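Local coordinates for DNA polymerase III, beta subunit (Eubacterium rectale, PDB 3T0P), which probably encircles DNA as a ring-shaped head-to-tail homodimer, tethering DNA polymerases and other proteins to it and so giving them processivity, at residues I224-E227 against T232-S235. Sequence-based numbering, arbitrary orientation.
Sequences IVFE and TVVS. With EDO (1,2-ethanediol), chain X.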
loop_
_atom_site.group_PDB
_atom_site.type_symbol
_atom_site.label_atom_id
_atom_site.label_comp_id
_atom_site.label_asym_id
_atom_site.label_seq_id
_atom_site.Cartn_x
_atom_site.Cartn_y
_atom_site.Cartn_z
ATOM N N ILE B 224 -17.484 11.923 -25.276
ATOM C CA ILE B 224 -18.008 12.377 -23.998
ATOM C C ILE B 224 -16.939 13.314 -23.428
ATOM O O ILE B 224 -15.752 13.014 -23.524
ATOM C CB ILE B 224 -18.437 11.258 -23.027
ATOM C CG1 ILE B 224 -19.126 11.859 -21.767
ATOM C CG2 ILE B 224 -17.269 10.300 -22.670
ATOM C CD1 ILE B 224 -20.034 10.837 -20.973
ATOM N N VAL B 225 -17.362 14.464 -22.899
ATOM C CA VAL B 225 -16.501 15.488 -22.303
ATOM C C VAL B 225 -16.971 15.738 -20.867
ATOM O O VAL B 225 -18.162 15.893 -20.623
ATOM C CB VAL B 225 -16.494 16.794 -23.158
ATOM C CG1 VAL B 225 -15.633 17.890 -22.521
ATOM C CG2 VAL B 225 -16.061 16.518 -24.603
ATOM N N PHE B 226 -16.030 15.728 -19.925
ATOM C CA PHE B 226 -16.228 16.030 -18.515
ATOM C C PHE B 226 -15.430 17.265 -18.185
ATOM O O PHE B 226 -14.237 17.281 -18.452
ATOM C CB PHE B 226 -15.746 14.871 -17.616
ATOM C CG PHE B 226 -16.396 13.541 -17.852
ATOM C CD1 PHE B 226 -15.898 12.665 -18.813
ATOM C CD2 PHE B 226 -17.468 13.127 -17.071
ATOM C CE1 PHE B 226 -16.495 11.423 -19.019
ATOM C CE2 PHE B 226 -18.053 11.886 -17.275
ATOM C CZ PHE B 226 -17.569 11.048 -18.255
ATOM N N GLU B 227 -16.067 18.301 -17.626
ATOM C CA GLU B 227 -15.360 19.505 -17.176
ATOM C C GLU B 227 -15.567 19.689 -15.693
ATOM O O GLU B 227 -16.684 19.588 -15.218
ATOM C CB GLU B 227 -15.805 20.780 -17.887
ATOM C CG GLU B 227 -16.012 20.690 -19.377
ATOM C CD GLU B 227 -16.242 22.084 -19.915
ATOM O OE1 GLU B 227 -17.143 22.777 -19.390
ATOM O OE2 GLU B 227 -15.426 22.534 -20.747
ATOM N N THR B 232 -10.367 19.284 -18.258
ATOM C CA THR B 232 -11.233 18.768 -19.311
ATOM C C THR B 232 -10.777 17.353 -19.606
ATOM O O THR B 232 -9.600 17.105 -19.860
ATOM C CB THR B 232 -11.214 19.668 -20.553
ATOM O OG1 THR B 232 -11.565 20.988 -20.157
ATOM C CG2 THR B 232 -12.205 19.220 -21.610
ATOM N N VAL B 233 -11.702 16.429 -19.525
ATOM C CA VAL B 233 -11.490 15.037 -19.848
ATOM C C VAL B 233 -12.304 14.777 -21.075
ATOM O O VAL B 233 -13.493 15.127 -21.100
ATOM C CB VAL B 233 -11.847 14.098 -18.680
ATOM C CG1 VAL B 233 -11.786 12.650 -19.123
ATOM C CG2 VAL B 233 -10.926 14.330 -17.484
ATOM N N VAL B 234 -11.655 14.240 -22.130
ATOM C CA VAL B 234 -12.315 13.882 -23.384
ATOM C C VAL B 234 -12.110 12.389 -23.670
ATOM O O VAL B 234 -10.991 11.894 -23.614
ATOM C CB VAL B 234 -11.841 14.763 -24.552
ATOM C CG1 VAL B 234 -12.600 14.407 -25.839
ATOM C CG2 VAL B 234 -12.012 16.241 -24.215
ATOM N N SER B 235 -13.187 11.675 -23.968
ATOM C CA SER B 235 -13.090 10.251 -24.236
ATOM C C SER B 235 -13.906 9.854 -25.422
ATOM O O SER B 235 -15.009 10.369 -25.624
ATOM C CB SER B 235 -13.535 9.450 -23.016
ATOM O OG SER B 235 -13.589 8.049 -23.243
HETATM C C1 EDO X . -10.123 24.386 -19.490
HETATM O O1 EDO X . -10.487 23.433 -18.474
HETATM C C2 EDO X . -9.402 23.701 -20.649
HETATM O O2 EDO X . -8.491 22.712 -20.152
#
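F226 turns its CG anti to the carbonyl carbon (chi1 -58°), and V233 sets CG1 anti to its backbone N (chi1 172°). With the side chains set this way, ring atom CD1 of F226 comes to 4.1 Å from CG1 of V233. The methyl meets the ring obliquely, and the two CB atoms are also in contact. On the same face, CG2 of I224 lies 3.8 Å from CB of S235. Helix 197-206 packs here: I203 touches both F226 and V233. The OG of S235 finds its polar partner in T199 OG1.

V225, V234, E227 and T232 point to the other face. V225 and V234 lie side by side, with their CG2 methyls 4.1 Å apart. The other methyl of V225, CG1, reaches diagonally to CG2 of T232 at 3.8 Å. E227 does not bond to T232 across the strands; its OE2 makes a salt bridge with R124. The T232 hydroxyl OG1 shares a hydrogen bond with O1 of ethanediol at 3.2 Å, a molecule probably left from crystallisation.

The strands run antiparallel, at 167° between their directions. I224 and S235 form one hydrogen-bonded pair, F226 and V233 the next, each with two N-H...O bonds. F226 N donates to V233 O at 2.9 Å. The same oxygen takes a CA-H...O contact from V225 CA at 3.3 Å, so two neighbouring residues converge on it.

The backbones of V225 and E227 bond outward to strand 214-220, and those of T232 and V234 to strand 52-58. The arrangement is a beta hairpin in the central domain of the DNA polymerase III beta subunit, continuing the sheet across the junction with the N-terminal domain.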